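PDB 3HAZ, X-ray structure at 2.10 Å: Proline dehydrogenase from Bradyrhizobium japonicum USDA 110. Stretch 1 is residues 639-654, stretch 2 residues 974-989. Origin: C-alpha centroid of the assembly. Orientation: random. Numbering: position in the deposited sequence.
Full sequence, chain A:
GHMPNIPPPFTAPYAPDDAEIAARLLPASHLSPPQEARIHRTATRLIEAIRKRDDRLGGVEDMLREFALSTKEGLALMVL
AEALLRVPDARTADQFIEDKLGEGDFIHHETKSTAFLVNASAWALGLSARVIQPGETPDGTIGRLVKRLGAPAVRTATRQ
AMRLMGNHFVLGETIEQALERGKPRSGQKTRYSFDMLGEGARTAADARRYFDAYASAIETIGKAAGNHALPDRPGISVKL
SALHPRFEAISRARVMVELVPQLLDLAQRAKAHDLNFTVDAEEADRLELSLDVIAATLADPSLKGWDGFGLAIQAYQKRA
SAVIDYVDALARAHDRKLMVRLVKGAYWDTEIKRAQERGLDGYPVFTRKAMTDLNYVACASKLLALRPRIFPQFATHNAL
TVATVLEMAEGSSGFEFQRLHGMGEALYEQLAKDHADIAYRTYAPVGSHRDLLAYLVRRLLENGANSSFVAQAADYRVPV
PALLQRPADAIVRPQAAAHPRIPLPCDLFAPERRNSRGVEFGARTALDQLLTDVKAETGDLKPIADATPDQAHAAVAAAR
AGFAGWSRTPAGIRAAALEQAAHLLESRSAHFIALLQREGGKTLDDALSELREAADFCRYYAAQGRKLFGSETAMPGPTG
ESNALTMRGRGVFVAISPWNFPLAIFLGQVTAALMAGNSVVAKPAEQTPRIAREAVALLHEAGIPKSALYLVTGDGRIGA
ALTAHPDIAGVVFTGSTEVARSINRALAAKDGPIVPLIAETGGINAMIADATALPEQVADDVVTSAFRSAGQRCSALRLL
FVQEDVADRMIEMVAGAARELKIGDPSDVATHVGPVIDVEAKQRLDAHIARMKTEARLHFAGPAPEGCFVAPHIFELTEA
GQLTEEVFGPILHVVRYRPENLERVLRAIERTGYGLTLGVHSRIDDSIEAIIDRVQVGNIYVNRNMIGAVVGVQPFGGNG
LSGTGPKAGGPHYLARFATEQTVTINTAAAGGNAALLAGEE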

ATOM      1  N   THR A 639     -25.256  -0.240  15.992  1.00 22.18           N
ATOM      2  CA  THR A 639     -25.717   0.763  15.048  1.00 26.40           C
ATOM      3  C   THR A 639     -26.745   1.664  15.752  1.00 29.82           C
ATOM      4  O   THR A 639     -27.340   1.264  16.756  1.00 28.41           O
ATOM      5  CB  THR A 639     -26.369   0.090  13.825  1.00 32.21           C
ATOM      6  OG1 THR A 639     -26.678   1.077  12.832  1.00 37.21           O
ATOM      7  CG2 THR A 639     -27.650  -0.643  14.235  1.00 33.30           C
ATOM      8  N   GLY A 640     -26.948   2.873  15.236  1.00 25.64           N
ATOM      9  CA  GLY A 640     -27.928   3.787  15.805  1.00 26.86           C
ATOM     10  C   GLY A 640     -27.501   4.391  17.138  1.00 25.44           C
ATOM     11  O   GLY A 640     -28.325   4.935  17.877  1.00 27.31           O
ATOM     12  N   GLU A 641     -26.210   4.307  17.444  1.00 24.14           N
ATOM     13  CA  GLU A 641     -25.685   4.875  18.680  1.00 27.03           C
ATOM     14  C   GLU A 641     -24.236   5.300  18.520  1.00 27.53           C
ATOM     15  O   GLU A 641     -23.437   4.584  17.922  1.00 35.55           O
ATOM     16  CB  GLU A 641     -25.809   3.862  19.829  1.00 20.45           C
ATOM     17  CG  GLU A 641     -25.395   4.392  21.187  1.00 23.40           C
ATOM     18  CD  GLU A 641     -25.455   3.323  22.271  1.00 29.60           C
ATOM     19  OE1 GLU A 641     -24.451   2.601  22.465  1.00 28.56           O
ATOM     20  OE2 GLU A 641     -26.514   3.207  22.925  1.00 32.67           O
ATOM     21  N   SER A 642     -23.894   6.465  19.057  1.00 25.06           N
ATOM     22  CA  SER A 642     -22.495   6.884  19.091  1.00 28.96           C
ATOM     23  C   SER A 642     -21.965   6.849  20.519  1.00 27.02           C
ATOM     24  O   SER A 642     -22.683   7.173  21.466  1.00 23.60           O
ATOM     25  CB  SER A 642     -22.326   8.287  18.503  1.00 29.61           C
ATOM     26  OG  SER A 642     -22.828   9.277  19.388  1.00 28.01           O
ATOM     27  N   ASN A 643     -20.703   6.458  20.663  1.00 21.18           N
ATOM     28  CA  ASN A 643     -20.042   6.413  21.958  1.00 21.53           C
ATOM     29  C   ASN A 643     -18.656   7.017  21.844  1.00 25.12           C
ATOM     30  O   ASN A 643     -17.820   6.522  21.095  1.00 25.37           O
ATOM     31  CB  ASN A 643     -19.946   4.977  22.468  1.00 18.29           C
ATOM     32  CG  ASN A 643     -21.299   4.386  22.794  1.00 23.49           C
ATOM     33  OD1 ASN A 643     -21.829   4.587  23.888  1.00 26.04           O
ATOM     34  ND2 ASN A 643     -21.869   3.652  21.844  1.00 14.58           N
ATOM     35  N   ALA A 644     -18.415   8.091  22.584  1.00 19.57           N
ATOM     36  CA  ALA A 644     -17.159   8.813  22.478  1.00 18.94           C
ATOM     37  C   ALA A 644     -16.523   9.039  23.844  1.00 20.91           C
ATOM     38  O   ALA A 644     -17.180   9.510  24.777  1.00 19.13           O
ATOM     39  CB  ALA A 644     -17.376  10.136  21.754  1.00 23.81           C
ATOM     40  N   LEU A 645     -15.238   8.706  23.950  1.00 15.87           N
ATOM     41  CA  LEU A 645     -14.475   8.893  25.182  1.00 20.68           C
ATOM     42  C   LEU A 645     -13.591  10.138  25.083  1.00 27.76           C
ATOM     43  O   LEU A 645     -12.844  10.314  24.111  1.00 25.26           O
ATOM     44  CB  LEU A 645     -13.609   7.656  25.461  1.00 15.24           C
ATOM     45  CG  LEU A 645     -12.787   7.602  26.756  1.00 20.44           C
ATOM     46  CD1 LEU A 645     -13.682   7.634  27.995  1.00 17.48           C
ATOM     47  CD2 LEU A 645     -11.909   6.355  26.775  1.00 22.70           C
ATOM     48  N   THR A 646     -13.688  11.009  26.081  1.00 20.65           N
ATOM     49  CA  THR A 646     -12.869  12.214  26.111  1.00 22.07           C
ATOM     50  C   THR A 646     -12.127  12.312  27.439  1.00 28.87           C
ATOM     51  O   THR A 646     -12.439  11.592  28.386  1.00 30.92           O
ATOM     52  CB  THR A 646     -13.714  13.492  25.889  1.00 24.83           C
ATOM     53  OG1 THR A 646     -14.806  13.509  26.809  1.00 34.05           O
ATOM     54  CG2 THR A 646     -14.278  13.536  24.476  1.00 27.01           C
ATOM     55  N   MET A 647     -11.143  13.203  27.492  1.00 25.01           N
ATOM     56  CA  MET A 647     -10.364  13.447  28.700  1.00 26.67           C
ATOM     57  C   MET A 647     -10.385  14.930  29.005  1.00 26.95           C
ATOM     58  O   MET A 647      -9.960  15.748  28.191  1.00 26.39           O
ATOM     59  CB  MET A 647      -8.918  13.021  28.491  1.00 30.47           C
ATOM     60  CG  MET A 647      -8.771  11.666  27.857  1.00 44.07           C
ATOM     61  SD  MET A 647      -8.679  10.404  29.115  1.00 57.97           S
ATOM     62  CE  MET A 647      -6.988  10.658  29.631  1.00 18.84           C
ATOM     63  N   ARG A 648     -10.858  15.281  30.188  1.00 19.56           N
ATOM     64  CA  ARG A 648     -11.016  16.679  30.532  1.00 28.16           C
ATOM     65  C   ARG A 648     -10.126  17.016  31.716  1.00 23.03           C
ATOM     66  O   ARG A 648      -9.766  16.136  32.497  1.00 20.20           O
ATOM     67  CB  ARG A 648     -12.485  16.966  30.854  1.00 29.84           C
ATOM     68  CG  ARG A 648     -13.449  16.431  29.801  1.00 37.55           C
ATOM     69  CD  ARG A 648     -14.913  16.695  30.156  1.00 43.91           C
ATOM     70  NE  ARG A 648     -15.141  18.080  30.558  1.00 42.27           N
ATOM     71  CZ  ARG A 648     -16.272  18.750  30.353  1.00 36.93           C
ATOM     72  NH1 ARG A 648     -16.371  20.008  30.763  1.00 39.94           N
ATOM     73  NH2 ARG A 648     -17.299  18.172  29.734  1.00 25.91           N
ATOM     74  N   GLY A 649      -9.759  18.286  31.846  1.00 24.63           N
ATOM     75  CA  GLY A 649      -9.004  18.715  33.011  1.00 29.46           C
ATOM     76  C   GLY A 649      -9.791  18.387  34.268  1.00 28.22           C
ATOM     77  O   GLY A 649     -11.007  18.234  34.216  1.00 26.54           O
ATOM     78  N   ARG A 650      -9.105  18.271  35.398  1.00 25.06           N
ATOM     79  CA  ARG A 650      -9.756  17.883  36.646  1.00 25.80           C
ATOM     80  C   ARG A 650     -10.223  19.088  37.449  1.00 28.12           C
ATOM     81  O   ARG A 650     -11.251  19.028  38.120  1.00 28.43           O
ATOM     82  CB  ARG A 650      -8.806  17.043  37.506  1.00 29.01           C
ATOM     83  CG  ARG A 650      -8.603  15.623  37.010  1.00 25.96           C
ATOM     84  CD  ARG A 650      -7.677  14.837  37.934  1.00 27.73           C
ATOM     85  NE  ARG A 650      -7.737  13.407  37.641  1.00 39.19           N
ATOM     86  CZ  ARG A 650      -8.664  12.588  38.128  1.00 40.52           C
ATOM     87  NH1 ARG A 650      -9.594  13.053  38.949  1.00 37.91           N
ATOM     88  NH2 ARG A 650      -8.657  11.302  37.804  1.00 44.73           N
ATOM     89  N   GLY A 651      -9.451  20.170  37.388  1.00 28.22           N
ATOM     90  CA  GLY A 651      -9.703  21.349  38.200  1.00 31.51           C
ATOM     91  C   GLY A 651      -8.413  22.094  38.494  1.00 26.38           C
ATOM     92  O   GLY A 651      -7.608  22.323  37.591  1.00 23.50           O
ATOM     93  N   VAL A 652      -8.217  22.474  39.754  1.00 24.20           N
ATOM     94  CA  VAL A 652      -7.000  23.162  40.164  1.00 24.57           C
ATOM     95  C   VAL A 652      -5.965  22.181  40.695  1.00 24.04           C
ATOM     96  O   VAL A 652      -6.196  21.503  41.694  1.00 22.12           O
ATOM     97  CB  VAL A 652      -7.254  24.187  41.290  1.00 29.28           C
ATOM     98  CG1 VAL A 652      -5.928  24.740  41.787  1.00 27.72           C
ATOM     99  CG2 VAL A 652      -8.161  25.311  40.813  1.00 23.99           C
ATOM    100  N   PHE A 653      -4.818  22.115  40.035  1.00 22.73           N
ATOM    101  CA  PHE A 653      -3.721  21.318  40.562  1.00 17.77           C
ATOM    102  C   PHE A 653      -2.784  22.170  41.394  1.00 23.42           C
ATOM    103  O   PHE A 653      -2.472  23.312  41.040  1.00 27.68           O
ATOM    104  CB  PHE A 653      -2.944  20.627  39.440  1.00 19.83           C
ATOM    105  CG  PHE A 653      -3.251  19.162  39.307  1.00 21.20           C
ATOM    106  CD1 PHE A 653      -2.429  18.213  39.904  1.00 20.18           C
ATOM    107  CD2 PHE A 653      -4.354  18.731  38.591  1.00 20.29           C
ATOM    108  CE1 PHE A 653      -2.708  16.860  39.783  1.00 22.27           C
ATOM    109  CE2 PHE A 653      -4.636  17.376  38.462  1.00 21.59           C
ATOM    110  CZ  PHE A 653      -3.808  16.441  39.058  1.00 24.43           C
ATOM    111  N   VAL A 654      -2.367  21.604  42.517  1.00 21.34           N
ATOM    112  CA  VAL A 654      -1.290  22.161  43.322  1.00 27.31           C
ATOM    113  C   VAL A 654       0.004  21.464  42.918  1.00 29.89           C
ATOM    114  O   VAL A 654       0.093  20.241  42.969  1.00 30.23           O
ATOM    115  CB  VAL A 654      -1.558  21.926  44.819  1.00 22.56           C
ATOM    116  CG1 VAL A 654      -0.374  22.378  45.670  1.00 21.50           C
ATOM    117  CG2 VAL A 654      -2.838  22.635  45.235  1.00 18.14           C
ATOM    118  N   LEU A 974       0.409  12.227  31.413  1.00 17.17           N
ATOM    119  CA  LEU A 974      -0.622  13.248  31.248  1.00 17.63           C
ATOM    120  C   LEU A 974      -2.015  12.780  31.660  1.00 23.85           C
ATOM    121  O   LEU A 974      -2.781  13.542  32.250  1.00 26.81           O
ATOM    122  CB  LEU A 974      -0.639  13.776  29.809  1.00 19.24           C
ATOM    123  CG  LEU A 974       0.595  14.592  29.399  1.00 24.41           C
ATOM    124  CD1 LEU A 974       0.413  15.236  28.033  1.00 17.17           C
ATOM    125  CD2 LEU A 974       0.920  15.647  30.445  1.00 28.73           C
ATOM    126  N   ALA A 975      -2.336  11.530  31.343  1.00 21.66           N
ATOM    127  CA  ALA A 975      -3.655  10.975  31.621  1.00 27.20           C
ATOM    128  C   ALA A 975      -4.025  11.108  33.092  1.00 27.27           C
ATOM    129  O   ALA A 975      -5.188  11.322  33.426  1.00 22.69           O
ATOM    130  CB  ALA A 975      -3.723   9.510  31.189  1.00 22.27           C
ATOM    131  N   ARG A 976      -3.035  10.965  33.968  1.00 24.72           N
ATOM    132  CA  ARG A 976      -3.271  11.075  35.407  1.00 21.45           C
ATOM    133  C   ARG A 976      -3.780  12.459  35.826  1.00 29.16           C
ATOM    134  O   ARG A 976      -4.442  12.593  36.859  1.00 25.61           O
ATOM    135  CB  ARG A 976      -2.001  10.730  36.181  1.00 25.69           C
ATOM    136  CG  ARG A 976      -2.241  10.411  37.639  1.00 28.59           C
ATOM    137  CD  ARG A 976      -2.864   9.035  37.795  1.00 30.68           C
ATOM    138  NE  ARG A 976      -3.017   8.700  39.206  1.00 39.60           N
ATOM    139  CZ  ARG A 976      -4.154   8.832  39.882  1.00 49.92           C
ATOM    140  NH1 ARG A 976      -5.244   9.277  39.273  1.00 53.68           N
ATOM    141  NH2 ARG A 976      -4.203   8.510  41.164  1.00 49.67           N
ATOM    142  N   PHE A 977      -3.472  13.484  35.028  1.00 24.93           N
ATOM    143  CA  PHE A 977      -3.890  14.853  35.345  1.00 23.00           C
ATOM    144  C   PHE A 977      -5.296  15.157  34.842  1.00 24.05           C
ATOM    145  O   PHE A 977      -5.818  16.257  35.052  1.00 25.67           O
ATOM    146  CB  PHE A 977      -2.921  15.878  34.750  1.00 21.83           C
ATOM    147  CG  PHE A 977      -1.547  15.852  35.363  1.00 23.08           C
ATOM    148  CD1 PHE A 977      -0.592  14.941  34.926  1.00 21.74           C
ATOM    149  CD2 PHE A 977      -1.201  16.749  36.357  1.00 23.59           C
ATOM    150  CE1 PHE A 977       0.685  14.923  35.479  1.00 24.58           C
ATOM    151  CE2 PHE A 977       0.071  16.740  36.917  1.00 21.46           C
ATOM    152  CZ  PHE A 977       1.016  15.822  36.475  1.00 24.74           C
ATOM    153  N   ALA A 978      -5.904  14.192  34.161  1.00 20.35           N
ATOM    154  CA  ALA A 978      -7.216  14.411  33.560  1.00 26.43           C
ATOM    155  C   ALA A 978      -8.251  13.419  34.070  1.00 28.30           C
ATOM    156  O   ALA A 978      -7.918  12.465  34.769  1.00 22.25           O
ATOM    157  CB  ALA A 978      -7.125  14.348  32.038  1.00 23.89           C
ATOM    158  N   THR A 979      -9.511  13.657  33.715  1.00 19.91           N
ATOM    159  CA  THR A 979     -10.583  12.746  34.063  1.00 22.73           C
ATOM    160  C   THR A 979     -11.301  12.320  32.788  1.00 24.45           C
ATOM    161  O   THR A 979     -11.407  13.101  31.841  1.00 23.04           O
ATOM    162  CB  THR A 979     -11.578  13.401  35.068  1.00 31.66           C
ATOM    163  OG1 THR A 979     -12.501  12.420  35.548  1.00 32.68           O
ATOM    164  CG2 THR A 979     -12.349  14.539  34.416  1.00 24.99           C
ATOM    165  N   GLU A 980     -11.783  11.079  32.762  1.00 22.46           N
ATOM    166  CA  GLU A 980     -12.490  10.556  31.593  1.00 21.91           C
ATOM    167  C   GLU A 980     -13.964  10.955  31.559  1.00 20.02           C
ATOM    168  O   GLU A 980     -14.607  11.091  32.598  1.00 24.19           O
ATOM    169  CB  GLU A 980     -12.426   9.033  31.569  1.00 13.79           C
ATOM    170  CG  GLU A 980     -11.083   8.426  31.183  1.00 19.39           C
ATOM    171  CD  GLU A 980     -10.971   7.001  31.673  1.00 18.28           C
ATOM    172  OE1 GLU A 980     -11.185   6.068  30.869  1.00 22.71           O
ATOM    173  OE2 GLU A 980     -10.711   6.818  32.880  1.00 20.53           O
ATOM    174  N   GLN A 981     -14.504  11.094  30.353  1.00 17.08           N
ATOM    175  CA  GLN A 981     -15.934  11.312  30.170  1.00 19.12           C
ATOM    176  C   GLN A 981     -16.424  10.573  28.935  1.00 23.18           C
ATOM    177  O   GLN A 981     -15.897  10.759  27.838  1.00 24.25           O
ATOM    178  CB  GLN A 981     -16.259  12.801  30.048  1.00 21.82           C
ATOM    179  CG  GLN A 981     -17.751  13.089  29.915  1.00 26.72           C
ATOM    180  CD  GLN A 981     -18.072  14.559  30.077  1.00 35.06           C
ATOM    181  OE1 GLN A 981     -17.819  15.360  29.179  1.00 28.19           O
ATOM    182  NE2 GLN A 981     -18.636  14.922  31.230  1.00 37.86           N
ATOM    183  N   THR A 982     -17.430   9.728  29.125  1.00 19.78           N
ATOM    184  CA  THR A 982     -18.057   9.017  28.021  1.00 18.88           C
ATOM    185  C   THR A 982     -19.376   9.686  27.657  1.00 21.98           C
ATOM    186  O   THR A 982     -20.225   9.916  28.521  1.00 28.04           O
ATOM    187  CB  THR A 982     -18.337   7.557  28.403  1.00 21.97           C
ATOM    188  OG1 THR A 982     -17.116   6.930  28.815  1.00 25.08           O
ATOM    189  CG2 THR A 982     -18.956   6.793  27.229  1.00 19.02           C
ATOM    190  N   VAL A 983     -19.539  10.011  26.379  1.00 16.41           N
ATOM    191  CA  VAL A 983     -20.803  10.534  25.874  1.00 17.84           C
ATOM    192  C   VAL A 983     -21.436   9.516  24.934  1.00 21.94           C
ATOM    193  O   VAL A 983     -20.834   9.102  23.936  1.00 24.77           O
ATOM    194  CB  VAL A 983     -20.618  11.865  25.136  1.00 22.08           C
ATOM    195  CG1 VAL A 983     -21.919  12.271  24.449  1.00 23.89           C
ATOM    196  CG2 VAL A 983     -20.146  12.950  26.101  1.00 25.96           C
ATOM    197  N   THR A 984     -22.647   9.107  25.272  1.00 17.81           N
ATOM    198  CA  THR A 984     -23.382   8.122  24.498  1.00 17.92           C
ATOM    199  C   THR A 984     -24.671   8.726  23.959  1.00 21.79           C
ATOM    200  O   THR A 984     -25.549   9.110  24.726  1.00 26.63           O
ATOM    201  CB  THR A 984     -23.737   6.910  25.373  1.00 19.46           C
ATOM    202  OG1 THR A 984     -22.534   6.282  25.821  1.00 18.72           O
ATOM    203  CG2 THR A 984     -24.585   5.908  24.600  1.00 16.73           C
ATOM    204  N   ILE A 985     -24.784   8.805  22.637  1.00 22.89           N
ATOM    205  CA  ILE A 985     -25.951   9.406  22.008  1.00 19.64           C
ATOM    206  C   ILE A 985     -26.737   8.377  21.197  1.00 19.24           C
ATOM    207  O   ILE A 985     -26.191   7.740  20.301  1.00 23.09           O
ATOM    208  CB  ILE A 985     -25.535  10.551  21.068  1.00 22.64           C
ATOM    209  CG1 ILE A 985     -24.703  11.581  21.829  1.00 23.06           C
ATOM    210  CG2 ILE A 985     -26.769  11.203  20.416  1.00 21.27           C
ATOM    211  CD1 ILE A 985     -23.956  12.540  20.929  1.00 19.06           C
ATOM    212  N   ASN A 986     -28.014   8.212  21.523  1.00 21.09           N
ATOM    213  CA  ASN A 986     -28.904   7.413  20.693  1.00 26.12           C
ATOM    214  C   ASN A 986     -29.173   8.168  19.393  1.00 23.84           C
ATOM    215  O   ASN A 986     -29.916   9.148  19.376  1.00 26.74           O
ATOM    216  CB  ASN A 986     -30.204   7.128  21.443  1.00 26.95           C
ATOM    217  CG  ASN A 986     -31.255   6.460  20.575  1.00 26.89           C
ATOM    218  OD1 ASN A 986     -31.003   6.100  19.425  1.00 29.13           O
ATOM    219  ND2 ASN A 986     -32.449   6.301  21.127  1.00 28.69           N
ATOM    220  N   THR A 987     -28.559   7.721  18.304  1.00 25.10           N
ATOM    221  CA  THR A 987     -28.644   8.454  17.043  1.00 26.68           C
ATOM    222  C   THR A 987     -29.737   7.935  16.107  1.00 30.61           C
ATOM    223  O   THR A 987     -29.918   8.469  15.011  1.00 29.71           O
ATOM    224  CB  THR A 987     -27.284   8.465  16.303  1.00 25.23           C
ATOM    225  OG1 THR A 987     -26.855   7.120  16.050  1.00 26.41           O
ATOM    226  CG2 THR A 987     -26.227   9.169  17.149  1.00 19.40           C
ATOM    227  N   ALA A 988     -30.475   6.919  16.548  1.00 26.74           N
ATOM    228  CA  ALA A 988     -31.466   6.253  15.693  1.00 28.46           C
ATOM    229  C   ALA A 988     -32.441   7.168  14.943  1.00 50.49           C
ATOM    230  O   ALA A 988     -32.818   6.870  13.807  1.00 60.80           O
ATOM    231  CB  ALA A 988     -32.232   5.199  16.468  1.00 26.87           C
ATOM    232  N   ALA A 989     -32.856   8.269  15.564  1.00 52.11           N
ATOM    233  CA  ALA A 989     -33.828   9.163  14.923  1.00 54.50           C
ATOM    234  C   ALA A 989     -33.298   9.816  13.639  1.00 53.86           C
ATOM    235  O   ALA A 989     -34.080  10.226  12.774  1.00 52.19           O
ATOM    236  CB  ALA A 989     -34.324  10.222  15.903  1.00 56.16           C
TER
HETATM  237  O   HOH W   1     -21.318  10.057  21.369  1.00 21.19           O

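A strand from Glu641 through Arg648 pairs with one from Thr979 through Asn986; they lie side by side and run in opposite senses, with an angle of 143° between their directions. They are more than 300 residues apart in sequence. Together the stretches bury 1237 Å² of surface. The backbone pairing is regular. Ser642 pairs with Ile985, Ala644 with Val983, Thr646 with Gln981 and Arg648 with Thr979, and each pair exchanges two N-H to O bonds. At Arg648, for example, its N donates to Thr979 O at 2.8 Å, and Thr979 N returns a bond to Arg648 O at 2.8 Å. Between these pairs the CA atoms come closer, and CA-H groups point at carbonyls, as in Met647 CA to Thr979 O at 3.3 Å. On the face that carries Ser642 and Val983, a water lies 2.6 Å from Ser642 OG in a hydrogen bond and donates to Val983 O at 2.8 Å.

Gln981 has the largest covered area. Its backbone accepts from Thr646 N at Gln981 O, 2.8 Å, and its CB lies 3.6 Å from Thr646 OG1. Its side chain then extends along the sheet face that also carries Arg648. There Arg648 NH2 donates to Gln981 OE1 at 2.9 Å. The amide oxygen sits at the edge of the guanidinium, near its plane, where the N-H groups point. This joins a charged donor to a neutral acceptor. Gln981 NE2 is satisfied elsewhere in the structure.

Arg650 follows the strand and is the next most covered. Its CA-to-CB bond points sideways, but the end of the side chain comes back to the other stretch. Arg650 NE makes a weak bond to Arg976 O at 3.5 Å and lies 3.0 Å from Ala978 O. Thr979 CB sits over one face of the guanidinium. The approach also brings like charges together, with Arg650 NH2 4.2 Å from Arg976 NH1.

Met647 works on the other face of the sheet. Its side chain bends so that CE reaches Ala975 CB at 3.8 Å, while SD lies 3.7 Å from Glu980 CG. This contact is apolar packing against a methyl and the aliphatic part of an acid. On the same face, Thr984 OG1 donates to Asn643 OD1 at 2.7 Å, and Asn643 ND2 donates to Glu641 OE1 at 2.9 Å, so the amide of Asn643 links Thr984 across the strands to Glu641 on its own strand.

The ends differ. At one, Thr987 N donates to Gly640 O at 2.8 Å, beyond the last strand pair. At the other, Phe653 CE1 meets Phe977 CD2 at 3.7 Å, an oblique aromatic contact.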